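Local coordinates for DNA replication and repair protein RecF (PDB 5Z67), which probably binds ATP and single-stranded DNA in DNA replication, recombinational repair and the SOS response, at residues 37-42 with 315-320; 115-120 with 311-316; 162-167 with 179-184; 227-232 with 264-269. All coordinates share one frame; numbering follows the deposited sequence.

Contact 1 (37-42 with 315-320)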
loop_
_atom_site.group_PDB
_atom_site.type_symbol
_atom_site.label_atom_id
_atom_site.label_comp_id
_atom_site.label_asym_id
_atom_site.label_seq_id
_atom_site.Cartn_x
_atom_site.Cartn_y
_atom_site.Cartn_z
ATOM N N GLY A 37 9.046 -9.246 17.027
ATOM C CA GLY A 37 8.911 -8.129 17.959
ATOM C C GLY A 37 8.921 -6.745 17.329
ATOM O O GLY A 37 7.939 -6.012 17.427
ATOM N N LYS A 38 10.025 -6.410 16.657
ATOM C CA LYS A 38 10.208 -5.113 15.996
ATOM C C LYS A 38 9.214 -4.855 14.885
ATOM O O LYS A 38 8.605 -3.782 14.808
ATOM C CB LYS A 38 11.598 -4.998 15.372
ATOM C CG LYS A 38 12.758 -5.154 16.289
ATOM C CD LYS A 38 14.027 -5.073 15.458
ATOM C CE LYS A 38 14.900 -6.265 15.690
ATOM N NZ LYS A 38 15.406 -6.926 14.469
ATOM N N SER A 39 9.079 -5.811 13.974
ATOM C CA SER A 39 8.214 -5.522 12.852
ATOM C C SER A 39 6.746 -5.654 13.269
ATOM O O SER A 39 5.878 -5.036 12.655
ATOM C CB SER A 39 8.563 -6.397 11.646
ATOM O OG SER A 39 8.308 -7.751 11.912
ATOM N N ASN A 40 6.466 -6.401 14.338
ATOM C CA ASN A 40 5.092 -6.446 14.852
ATOM C C ASN A 40 4.640 -5.067 15.321
ATOM O O ASN A 40 3.499 -4.682 15.109
ATOM C CB ASN A 40 4.944 -7.457 15.989
ATOM C CG ASN A 40 4.899 -8.913 15.489
ATOM O OD1 ASN A 40 4.647 -9.184 14.309
ATOM N ND2 ASN A 40 5.130 -9.844 16.397
ATOM N N LEU A 41 5.547 -4.325 15.950
ATOM C CA LEU A 41 5.228 -2.974 16.365
ATOM C C LEU A 41 4.917 -2.140 15.128
ATOM O O LEU A 41 3.930 -1.417 15.091
ATOM C CB LEU A 41 6.372 -2.355 17.159
ATOM C CG LEU A 41 6.149 -0.905 17.591
ATOM C CD1 LEU A 41 4.891 -0.765 18.453
ATOM C CD2 LEU A 41 7.384 -0.372 18.350
ATOM N N LEU A 42 5.752 -2.253 14.109
ATOM C CA LEU A 42 5.472 -1.547 12.863
ATOM C C LEU A 42 4.132 -1.983 12.272
ATOM O O LEU A 42 3.400 -1.154 11.738
ATOM C CB LEU A 42 6.602 -1.775 11.858
ATOM C CG LEU A 42 7.592 -0.617 11.801
ATOM C CD1 LEU A 42 8.161 -0.268 13.173
ATOM C CD2 LEU A 42 8.715 -0.938 10.832
ATOM N N LEU A 315 7.715 4.471 8.229
ATOM C CA LEU A 315 8.070 3.220 8.886
ATOM C C LEU A 315 9.136 2.525 8.073
ATOM O O LEU A 315 8.970 2.286 6.875
ATOM C CB LEU A 315 6.853 2.303 9.053
ATOM C CG LEU A 315 5.548 2.946 9.547
ATOM C CD1 LEU A 315 4.452 1.909 9.592
ATOM C CD2 LEU A 315 5.763 3.549 10.916
ATOM N N LEU A 316 10.250 2.213 8.710
ATOM C CA LEU A 316 11.316 1.545 7.998
ATOM C C LEU A 316 11.593 0.211 8.643
ATOM O O LEU A 316 12.242 0.135 9.676
ATOM C CB LEU A 316 12.560 2.412 7.974
ATOM C CG LEU A 316 12.527 3.505 6.915
ATOM C CD1 LEU A 316 11.639 4.683 7.330
ATOM C CD2 LEU A 316 13.961 3.960 6.631
ATOM N N ASP A 317 11.073 -0.843 8.038
ATOM C CA ASP A 317 11.180 -2.151 8.645
ATOM C C ASP A 317 12.439 -2.863 8.195
ATOM O O ASP A 317 12.482 -3.424 7.094
ATOM C CB ASP A 317 9.948 -2.991 8.324
ATOM C CG ASP A 317 9.936 -4.313 9.083
ATOM O OD1 ASP A 317 10.586 -4.412 10.152
ATOM O OD2 ASP A 317 9.272 -5.256 8.602
ATOM N N ASP A 318 13.467 -2.785 9.032
ATOM C CA ASP A 318 14.694 -3.569 8.857
ATOM C C ASP A 318 15.344 -3.303 7.497
ATOM O O ASP A 318 15.743 -4.219 6.786
ATOM C CB ASP A 318 14.383 -5.060 9.043
ATOM C CG ASP A 318 15.626 -5.917 9.135
ATOM O OD1 ASP A 318 16.627 -5.484 9.764
ATOM O OD2 ASP A 318 15.594 -7.033 8.567
ATOM N N VAL A 319 15.468 -2.033 7.154
ATOM C CA VAL A 319 15.924 -1.667 5.826
ATOM C C VAL A 319 17.340 -1.064 5.872
ATOM O O VAL A 319 17.977 -0.850 4.840
ATOM C CB VAL A 319 14.868 -0.713 5.173
ATOM C CG1 VAL A 319 14.617 0.473 6.044
ATOM C CG2 VAL A 319 15.254 -0.287 3.776
ATOM N N MET A 320 17.867 -0.850 7.079
ATOM C CA MET A 320 19.161 -0.165 7.198
ATOM C C MET A 320 20.398 -1.074 7.238
ATOM O O MET A 320 21.487 -0.656 6.832
ATOM C CB MET A 320 19.170 0.737 8.446
ATOM C CG MET A 320 18.105 1.822 8.434
ATOM S SD MET A 320 18.098 2.871 6.950
ATOM C CE MET A 320 19.384 4.063 7.342
HETATM O O HOH W 1 15.812 -4.851 12.241
#
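Leu42 makes most of the apolar contact between helix 35-50 and the end of strand 313-316. Its CD2 methyl lies 3.5 Å from Asp317 CB, and the two side chains meet at a slant. The same methyl also reaches the carbonyl carbon of Leu316. Leu42 CG stands 4.1 Å from Leu315 CB. These two leucines run past each other in opposite directions, which brings Leu315 CD1 to 3.9 Å from the backbone O of Leu42. Thr343 of strand 340-344 also touches Leu42.

Ser39 meets Asp317 through carbon, not through its hydroxyl. Ser39 CB rests against both carboxylate oxygens, with Asp317 OD1 at 3.2 Å. Asp317 CG is anti to the backbone N (chi1 -173°), which sets the carboxylate beside Ser39 CB. Ser39 OG is turned back (chi1 65°) and makes a weak hydrogen bond to Ala35 O. Asp317 OD1 has a weak bond of its own, with Thr343 OG1.

Gly37, Lys38 and Ser39 end the Walker A P-loop, a predicted ATP-binding site. Asp317 follows a run of hydrophobic strand residues, as the Walker B aspartate does in P-loop ATPases. In that family the P-loop serine and the Walker B aspartate lie side by side at the magnesium site, and the pairing here is consistent with that.

The charged groups meet through water. Lys38 NZ donates to a water at 3.1 Å, and this water donates to Asp318 OD1 at 2.7 Å. Directly, Lys38 NZ and Asp318 OD1 are 5.1 Å apart.

Contact 2 (115-120 with 311-316)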
loop_
_atom_site.group_PDB
_atom_site.type_symbol
_atom_site.label_atom_id
_atom_site.label_comp_id
_atom_site.label_asym_id
_atom_site.label_seq_id
_atom_site.Cartn_x
_atom_site.Cartn_y
_atom_site.Cartn_z
ATOM N N PHE A 115 -4.647 8.689 9.200
ATOM C CA PHE A 115 -3.283 8.632 9.681
ATOM C C PHE A 115 -2.430 8.122 8.546
ATOM O O PHE A 115 -2.536 6.942 8.169
ATOM C CB PHE A 115 -3.196 7.732 10.929
ATOM C CG PHE A 115 -1.794 7.455 11.397
ATOM C CD1 PHE A 115 -0.892 8.487 11.594
ATOM C CD2 PHE A 115 -1.388 6.151 11.692
ATOM C CE1 PHE A 115 0.405 8.237 12.037
ATOM C CE2 PHE A 115 -0.110 5.896 12.164
ATOM C CZ PHE A 115 0.805 6.948 12.315
ATOM N N LEU A 116 -1.606 9.000 7.975
ATOM C CA LEU A 116 -0.771 8.628 6.814
ATOM C C LEU A 116 0.607 8.060 7.197
ATOM O O LEU A 116 1.358 8.665 7.960
ATOM C CB LEU A 116 -0.554 9.819 5.878
ATOM C CG LEU A 116 -1.822 10.492 5.338
ATOM C CD1 LEU A 116 -1.500 11.713 4.467
ATOM C CD2 LEU A 116 -2.677 9.472 4.557
ATOM N N THR A 117 0.949 6.913 6.625
ATOM C CA THR A 117 2.286 6.382 6.766
ATOM C C THR A 117 2.799 5.918 5.419
ATOM O O THR A 117 2.037 5.717 4.468
ATOM C CB THR A 117 2.335 5.193 7.763
ATOM O OG1 THR A 117 1.383 4.193 7.377
ATOM C CG2 THR A 117 2.024 5.653 9.191
ATOM N N VAL A 118 4.103 5.802 5.286
ATOM C CA VAL A 118 4.660 5.049 4.178
ATOM C C VAL A 118 5.647 4.058 4.780
ATOM O O VAL A 118 6.496 4.434 5.604
ATOM C CB VAL A 118 5.340 5.947 3.096
ATOM C CG1 VAL A 118 4.357 6.951 2.522
ATOM C CG2 VAL A 118 6.540 6.657 3.643
ATOM N N ILE A 119 5.493 2.784 4.425
ATOM C CA ILE A 119 6.338 1.763 5.020
ATOM C C ILE A 119 7.324 1.292 3.976
ATOM O O ILE A 119 6.958 1.021 2.833
ATOM C CB ILE A 119 5.508 0.581 5.619
ATOM C CG1 ILE A 119 6.425 -0.532 6.157
ATOM C CG2 ILE A 119 4.509 0.041 4.620
ATOM C CD1 ILE A 119 5.789 -1.372 7.260
ATOM N N PHE A 120 8.586 1.278 4.386
ATOM C CA PHE A 120 9.694 0.770 3.597
ATOM C C PHE A 120 10.052 -0.615 4.148
ATOM O O PHE A 120 10.121 -0.807 5.371
ATOM C CB PHE A 120 10.919 1.695 3.691
ATOM C CG PHE A 120 10.684 3.125 3.221
ATOM C CD1 PHE A 120 9.913 4.011 3.969
ATOM C CD2 PHE A 120 11.275 3.592 2.052
ATOM C CE1 PHE A 120 9.718 5.328 3.559
ATOM C CE2 PHE A 120 11.099 4.917 1.637
ATOM C CZ PHE A 120 10.306 5.781 2.388
ATOM N N LYS A 311 2.038 15.625 5.842
ATOM C CA LYS A 311 3.345 14.993 5.845
ATOM C C LYS A 311 3.244 13.685 6.646
ATOM O O LYS A 311 3.047 13.708 7.849
ATOM C CB LYS A 311 4.395 15.953 6.420
ATOM C CG LYS A 311 5.829 15.571 6.112
ATOM C CD LYS A 311 6.843 16.505 6.770
ATOM C CE LYS A 311 7.352 17.591 5.816
ATOM N NZ LYS A 311 8.191 17.048 4.719
ATOM N N PRO A 312 3.354 12.539 5.962
ATOM C CA PRO A 312 3.216 11.201 6.555
ATOM C C PRO A 312 4.291 10.821 7.569
ATOM O O PRO A 312 5.349 11.449 7.656
ATOM C CB PRO A 312 3.310 10.270 5.342
ATOM C CG PRO A 312 3.025 11.119 4.168
ATOM C CD PRO A 312 3.606 12.462 4.519
ATOM N N VAL A 313 3.983 9.782 8.338
ATOM C CA VAL A 313 4.907 9.163 9.286
ATOM C C VAL A 313 5.638 8.054 8.530
ATOM O O VAL A 313 5.032 7.371 7.707
ATOM C CB VAL A 313 4.148 8.604 10.538
ATOM C CG1 VAL A 313 5.038 7.684 11.357
ATOM C CG2 VAL A 313 3.613 9.752 11.413
ATOM N N LEU A 314 6.938 7.880 8.755
ATOM C CA LEU A 314 7.669 6.881 7.968
ATOM C C LEU A 314 8.016 5.642 8.787
ATOM O O LEU A 314 8.540 5.745 9.899
ATOM C CB LEU A 314 8.943 7.478 7.377
ATOM C CG LEU A 314 8.813 8.900 6.840
ATOM C CD1 LEU A 314 10.147 9.345 6.268
ATOM C CD2 LEU A 314 7.727 8.988 5.772
ATOM N N LEU A 315 7.715 4.471 8.229
ATOM C CA LEU A 315 8.070 3.220 8.886
ATOM C C LEU A 315 9.136 2.525 8.073
ATOM O O LEU A 315 8.970 2.286 6.875
ATOM C CB LEU A 315 6.853 2.303 9.053
ATOM C CG LEU A 315 5.548 2.946 9.547
ATOM C CD1 LEU A 315 4.452 1.909 9.592
ATOM C CD2 LEU A 315 5.763 3.549 10.916
ATOM N N LEU A 316 10.250 2.213 8.710
ATOM C CA LEU A 316 11.316 1.545 7.998
ATOM C C LEU A 316 11.593 0.211 8.643
ATOM O O LEU A 316 12.242 0.135 9.676
ATOM C CB LEU A 316 12.560 2.412 7.974
ATOM C CG LEU A 316 12.527 3.505 6.915
ATOM C CD1 LEU A 316 11.639 4.683 7.330
ATOM C CD2 LEU A 316 13.961 3.960 6.631
#
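Thr117 to Phe120 pair in parallel with Val313 to Leu316, the strand axes 4.6 Å apart and 17° from parallel. Four backbone hydrogen bonds join them: Val313 N to Leu116 O, Val118 N to Val313 O, Leu315 N to Val118 O, and Phe120 N to Leu315 O at 2.7 Å.

On one face, Thr117 CG2 packs on Val313 CB at 3.9 Å, and Ile119 CB lies 4.1 Å from Leu315 CB. Phe115 adds its ring here. Its CG is anti to the backbone N (chi1 172°), and this carries CE1 to 3.6 Å from Val313 CG2. The Phe115 side chain also touches Leu48 of helix 35-50. With an alanine here, Val313 CG2 would probably lose its aromatic neighbour and a gap would open beside Val313 and Leu48.

On the other face, Phe120 and Leu316 lie side by side and point the same way, with Phe120 CD1 3.8 Å from Leu316 CD1. Leu315 O sits at the edge of the Phe120 ring, in its plane.

Thr117 OG1 hydrogen-bonds Arg46 and Ser49 of helix 35-50, which packs on the first face. Helix 286-308 touches Phe120 and Leu314 on the second. Strand 340-344 flanks 313-316, leaving 117-120 at the edge of the sheet within this chain.

Contact 3 (162-167 with 179-184)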
loop_
_atom_site.group_PDB
_atom_site.type_symbol
_atom_site.label_atom_id
_atom_site.label_comp_id
_atom_site.label_asym_id
_atom_site.label_seq_id
_atom_site.Cartn_x
_atom_site.Cartn_y
_atom_site.Cartn_z
ATOM N N SER A 162 -16.242 -10.203 -9.993
ATOM C CA SER A 162 -16.565 -11.546 -9.485
ATOM C C SER A 162 -17.981 -11.988 -9.847
ATOM O O SER A 162 -18.184 -13.161 -10.129
ATOM C CB SER A 162 -16.380 -11.636 -7.969
ATOM O OG SER A 162 -16.846 -10.465 -7.347
ATOM N N ASN A 163 -18.942 -11.061 -9.846
ATOM C CA ASN A 163 -20.312 -11.369 -10.273
ATOM C C ASN A 163 -20.316 -11.857 -11.719
ATOM O O ASN A 163 -20.971 -12.836 -12.062
ATOM C CB ASN A 163 -21.222 -10.151 -10.145
ATOM C CG ASN A 163 -21.619 -9.867 -8.711
ATOM O OD1 ASN A 163 -21.519 -10.737 -7.847
ATOM N ND2 ASN A 163 -22.102 -8.648 -8.457
ATOM N N ARG A 164 -19.551 -11.170 -12.562
ATOM C CA ARG A 164 -19.457 -11.578 -13.944
ATOM C C ARG A 164 -18.803 -12.957 -14.062
ATOM O O ARG A 164 -19.276 -13.801 -14.815
ATOM C CB ARG A 164 -18.687 -10.558 -14.761
ATOM C CG ARG A 164 -18.815 -10.790 -16.251
ATOM C CD ARG A 164 -17.922 -9.845 -17.052
ATOM N NE ARG A 164 -18.258 -9.877 -18.471
ATOM C CZ ARG A 164 -17.644 -10.617 -19.392
ATOM N NH1 ARG A 164 -16.613 -11.392 -19.056
ATOM N NH2 ARG A 164 -18.042 -10.558 -20.659
ATOM N N ASN A 165 -17.728 -13.195 -13.317
ATOM C CA ASN A 165 -17.036 -14.473 -13.440
ATOM C C ASN A 165 -17.931 -15.632 -13.006
ATOM O O ASN A 165 -17.961 -16.688 -13.656
ATOM C CB ASN A 165 -15.718 -14.453 -12.648
ATOM C CG ASN A 165 -14.564 -13.810 -13.443
ATOM O OD1 ASN A 165 -14.658 -13.637 -14.659
ATOM N ND2 ASN A 165 -13.475 -13.480 -12.759
ATOM N N SER A 166 -18.731 -15.435 -11.965
ATOM C CA SER A 166 -19.610 -16.532 -11.571
ATOM C C SER A 166 -20.783 -16.670 -12.557
ATOM O O SER A 166 -21.252 -17.778 -12.803
ATOM C CB SER A 166 -20.093 -16.368 -10.115
ATOM O OG SER A 166 -21.089 -15.395 -9.991
ATOM N N LEU A 167 -21.219 -15.567 -13.172
ATOM C CA LEU A 167 -22.285 -15.665 -14.180
ATOM C C LEU A 167 -21.813 -16.424 -15.413
ATOM O O LEU A 167 -22.601 -17.133 -16.038
ATOM C CB LEU A 167 -22.787 -14.283 -14.595
ATOM C CG LEU A 167 -23.780 -14.247 -15.758
ATOM C CD1 LEU A 167 -25.135 -14.775 -15.317
ATOM C CD2 LEU A 167 -23.905 -12.856 -16.387
ATOM N N ASP A 179 -28.870 -10.905 -20.459
ATOM C CA ASP A 179 -29.102 -9.606 -19.851
ATOM C C ASP A 179 -28.163 -9.232 -18.728
ATOM O O ASP A 179 -27.732 -8.130 -18.735
ATOM C CB ASP A 179 -30.552 -9.296 -19.448
ATOM C CG ASP A 179 -31.041 -10.120 -18.324
ATOM O OD1 ASP A 179 -30.624 -11.247 -18.218
ATOM O OD2 ASP A 179 -31.855 -9.655 -17.565
ATOM N N LEU A 180 -27.844 -10.126 -17.795
ATOM C CA LEU A 180 -26.993 -9.681 -16.709
ATOM C C LEU A 180 -25.622 -9.472 -17.342
ATOM O O LEU A 180 -24.848 -8.664 -16.841
ATOM C CB LEU A 180 -26.906 -10.758 -15.650
ATOM C CG LEU A 180 -28.195 -10.872 -14.811
ATOM C CD1 LEU A 180 -28.143 -12.078 -13.891
ATOM C CD2 LEU A 180 -28.435 -9.569 -14.027
ATOM N N LEU A 181 -25.322 -10.184 -18.429
ATOM C CA LEU A 181 -23.988 -10.087 -19.021
ATOM C C LEU A 181 -23.753 -8.694 -19.624
ATOM O O LEU A 181 -22.672 -8.133 -19.490
ATOM C CB LEU A 181 -23.778 -11.179 -20.079
ATOM C CG LEU A 181 -22.389 -11.226 -20.739
ATOM C CD1 LEU A 181 -21.296 -11.522 -19.717
ATOM C CD2 LEU A 181 -22.347 -12.226 -21.917
ATOM N N GLU A 182 -24.774 -8.158 -20.288
ATOM C CA GLU A 182 -24.721 -6.794 -20.785
ATOM C C GLU A 182 -24.579 -5.797 -19.645
ATOM O O GLU A 182 -23.736 -4.901 -19.690
ATOM C CB GLU A 182 -25.966 -6.465 -21.600
ATOM C CG GLU A 182 -26.098 -5.003 -21.935
ATOM C CD GLU A 182 -25.055 -4.534 -22.941
ATOM O OE1 GLU A 182 -24.883 -3.294 -23.084
ATOM O OE2 GLU A 182 -24.424 -5.404 -23.602
ATOM N N ILE A 183 -25.398 -5.970 -18.617
ATOM C CA ILE A 183 -25.360 -5.096 -17.455
ATOM C C ILE A 183 -23.981 -5.095 -16.793
ATOM O O ILE A 183 -23.474 -4.036 -16.422
ATOM C CB ILE A 183 -26.438 -5.496 -16.437
ATOM C CG1 ILE A 183 -27.789 -4.929 -16.878
ATOM C CG2 ILE A 183 -26.123 -4.944 -15.074
ATOM C CD1 ILE A 183 -28.982 -5.439 -16.083
ATOM N N PHE A 184 -23.360 -6.269 -16.684
ATOM C CA PHE A 184 -22.025 -6.372 -16.112
ATOM C C PHE A 184 -20.973 -5.789 -17.060
ATOM O O PHE A 184 -20.074 -5.066 -16.606
ATOM C CB PHE A 184 -21.681 -7.830 -15.755
ATOM C CG PHE A 184 -22.504 -8.387 -14.616
ATOM C CD1 PHE A 184 -23.019 -7.546 -13.633
ATOM C CD2 PHE A 184 -22.770 -9.738 -14.536
ATOM C CE1 PHE A 184 -23.802 -8.049 -12.591
ATOM C CE2 PHE A 184 -23.532 -10.250 -13.498
ATOM C CZ PHE A 184 -24.050 -9.398 -12.517
#
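The Phe184 ring is the centre of this contact, with Asn163, Arg164 and Leu167 around it. Asn163 CB sits over one face in a CH-pi contact, 4.2 Å from the centroid of the Phe184 ring. Leu167 CD2 comes obliquely to Phe184 CD2 at 3.8 Å. The same methyl reaches Leu180 CB at 3.7 Å and the backbone N of Leu181 at 3.6 Å, so it wedges into one turn of the facing helix. A serine in place of Phe184 would probably leave Asn163 CB and Leu167 CD2 without their aromatic partner.

Arg164 passes Phe184 in the opposite direction, its CG 4.1 Å from Phe184 CB. With its chain extended from CG to NE, it lays the guanidinium near Leu181, where Arg164 NH2 is 3.5 Å from Leu181 CD1. The guanidinium and ring planes stand 71° apart.

Salt bridges from outside fix this end: Arg164 NE to Asp185 and Arg164 NH1 to Asp256. Thr262 also bonds NH1.

Helices 148-173 and 178-218 follow each other in the chain and pack as an antiparallel helical hairpin, their local axes 10.1 Å apart and at 152°. Asp256 ties the hairpin to helix 253-259, and Glu182 bridges to Lys246 of helix 238-251.

Contact 4 (227-232 with 264-269)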
loop_
_atom_site.group_PDB
_atom_site.type_symbol
_atom_site.label_atom_id
_atom_site.label_comp_id
_atom_site.label_asym_id
_atom_site.label_seq_id
_atom_site.Cartn_x
_atom_site.Cartn_y
_atom_site.Cartn_z
ATOM N N LEU A 227 0.685 -0.181 -19.944
ATOM C CA LEU A 227 -0.090 -0.922 -20.915
ATOM C C LEU A 227 -1.493 -1.132 -20.348
ATOM O O LEU A 227 -1.734 -2.034 -19.530
ATOM C CB LEU A 227 0.608 -2.244 -21.231
ATOM C CG LEU A 227 1.506 -2.794 -20.114
ATOM C CD1 LEU A 227 0.876 -4.038 -19.497
ATOM C CD2 LEU A 227 2.914 -3.086 -20.609
ATOM N N ASN A 228 -2.411 -0.259 -20.737
ATOM C CA ASN A 228 -3.752 -0.340 -20.186
ATOM C C ASN A 228 -4.601 -1.290 -21.011
ATOM O O ASN A 228 -4.279 -1.593 -22.162
ATOM C CB ASN A 228 -4.410 1.039 -20.106
ATOM C CG ASN A 228 -4.601 1.681 -21.457
ATOM O OD1 ASN A 228 -5.402 1.212 -22.274
ATOM N ND2 ASN A 228 -3.879 2.776 -21.699
ATOM N N SER A 229 -5.703 -1.741 -20.425
ATOM C CA SER A 229 -6.520 -2.792 -21.037
ATOM C C SER A 229 -7.439 -2.311 -22.173
ATOM O O SER A 229 -8.010 -3.122 -22.912
ATOM C CB SER A 229 -7.335 -3.475 -19.952
ATOM O OG SER A 229 -8.031 -2.526 -19.181
ATOM N N ALA A 230 -7.566 -0.998 -22.316
ATOM C CA ALA A 230 -8.308 -0.415 -23.431
ATOM C C ALA A 230 -7.451 -0.282 -24.680
ATOM O O ALA A 230 -7.969 -0.093 -25.781
ATOM C CB ALA A 230 -8.872 0.935 -23.038
ATOM N N GLY A 231 -6.136 -0.376 -24.502
ATOM C CA GLY A 231 -5.201 -0.305 -25.617
ATOM C C GLY A 231 -5.142 1.052 -26.297
ATOM O O GLY A 231 -5.027 1.128 -27.514
ATOM N N VAL A 232 -5.172 2.121 -25.506
ATOM C CA VAL A 232 -5.473 3.452 -26.023
ATOM C C VAL A 232 -4.301 4.431 -26.123
ATOM O O VAL A 232 -4.051 4.984 -27.202
ATOM C CB VAL A 232 -6.573 4.096 -25.163
ATOM C CG1 VAL A 232 -6.622 5.593 -25.369
ATOM C CG2 VAL A 232 -7.923 3.490 -25.499
ATOM N N VAL A 264 -10.512 -9.147 -20.366
ATOM C CA VAL A 264 -10.150 -7.736 -20.534
ATOM C C VAL A 264 -10.593 -6.865 -19.369
ATOM O O VAL A 264 -11.650 -7.113 -18.755
ATOM C CB VAL A 264 -10.705 -7.123 -21.869
ATOM C CG1 VAL A 264 -11.373 -8.163 -22.709
ATOM C CG2 VAL A 264 -11.609 -5.942 -21.612
ATOM N N GLY A 265 -9.752 -5.868 -19.066
ATOM C CA GLY A 265 -9.995 -4.914 -18.000
ATOM C C GLY A 265 -8.762 -4.700 -17.126
ATOM O O GLY A 265 -7.794 -5.443 -17.220
ATOM N N PRO A 266 -8.800 -3.672 -16.266
ATOM C CA PRO A 266 -7.666 -3.241 -15.441
ATOM C C PRO A 266 -7.195 -4.278 -14.427
ATOM O O PRO A 266 -6.066 -4.179 -13.969
ATOM C CB PRO A 266 -8.199 -1.989 -14.752
ATOM C CG PRO A 266 -9.685 -2.022 -14.950
ATOM C CD PRO A 266 -9.910 -2.711 -16.218
ATOM N N HIS A 267 -8.010 -5.279 -14.118
ATOM C CA HIS A 267 -7.573 -6.369 -13.247
ATOM C C HIS A 267 -6.525 -7.243 -13.954
ATOM O O HIS A 267 -5.921 -8.113 -13.350
ATOM C CB HIS A 267 -8.767 -7.232 -12.804
ATOM C CG HIS A 267 -9.423 -7.991 -13.934
ATOM N ND1 HIS A 267 -10.237 -7.363 -14.853
ATOM C CD2 HIS A 267 -9.370 -9.285 -14.269
ATOM C CE1 HIS A 267 -10.649 -8.274 -15.741
ATOM N NE2 HIS A 267 -10.153 -9.438 -15.406
ATOM N N ARG A 268 -6.307 -7.009 -15.236
ATOM C CA ARG A 268 -5.270 -7.749 -15.949
ATOM C C ARG A 268 -4.066 -6.887 -16.338
ATOM O O ARG A 268 -3.185 -7.330 -17.078
ATOM C CB ARG A 268 -5.854 -8.380 -17.216
ATOM C CG ARG A 268 -6.989 -9.347 -16.944
ATOM C CD ARG A 268 -6.420 -10.734 -16.743
ATOM N NE ARG A 268 -7.439 -11.748 -16.498
ATOM C CZ ARG A 268 -7.539 -12.866 -17.199
ATOM N NH1 ARG A 268 -6.694 -13.104 -18.195
ATOM N NH2 ARG A 268 -8.471 -13.748 -16.897
ATOM N N GLU A 269 -3.998 -5.651 -15.886
ATOM C CA GLU A 269 -2.998 -4.837 -16.555
ATOM C C GLU A 269 -1.748 -4.719 -15.708
ATOM O O GLU A 269 -1.671 -5.266 -14.605
ATOM C CB GLU A 269 -3.597 -3.480 -16.982
ATOM C CG GLU A 269 -4.120 -2.594 -15.913
ATOM C CD GLU A 269 -4.976 -1.434 -16.458
ATOM O OE1 GLU A 269 -5.022 -0.387 -15.788
ATOM O OE2 GLU A 269 -5.611 -1.560 -17.525
#
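Ser229, in the type I beta turn from Asn228 to Gly231, is gripped by Glu269 of the loop that leads into strand 270-275. One carboxylate oxygen takes both bonds. Ser229 N donates to Glu269 OE2 at 2.9 Å with an N-H...O angle of 140°, and Ser229 OG donates to the same OE2 at 3.1 Å. The two donors come from opposite faces of the carboxylate plane. Ser229 OG lies between its own N and carbonyl carbon (chi1 51°), which lets both groups converge on one atom. Glu269 OE1 forms a salt bridge with Arg199 of helix 178-218, so the carboxylate is held at both oxygens.

The turn lies in the loop after strand 222-227, and Glu269 just before strand 270-275. These strands are antiparallel neighbours in a small sheet, so the contact ties together the loops beside them. Here Glu269 CB lies 3.5 Å from Leu227 O.

Ser229 also packs on the Gly265-Pro266 peptide, with Ser229 OG 3.1 Å from Gly265 C and 3.5 Å from Pro266 CD. Gly265 has phi 134°, where a side chain would jam against the carbonyl O of Val264. A short 3-10 turn follows, and Arg268 N bonds Gly265 O.

Within 227-232, Asn228 OD1 accepts weak bonds from the N atoms of Ala230 and Gly231. Ile196 of helix 178-218 and Leu245 of helix 238-251 touch Ser229.

Contacts 1 and 2 lie in the ATPase core and share strand 313-316. Contact 2 pairs that strand with its edge neighbour. Contact 1 packs its end against the P-loop helix, and a probable hydrogen bond from Asp317 N to Phe120 O, 2.8 Å long, joins the two. Contacts 3 and 4 belong to the largely helical part of the chain between 120 and 311, about 19 Å apart centre to centre. Contact 3 is partly exposed and contact 4 buried; both use helix 178-218 or pack on it. Backbone bonding dominates contact 2. Contact 1 mixes apolar packing with a water bridge, contact 3 is mainly carbon packing, and contact 4 centres on one carboxylate.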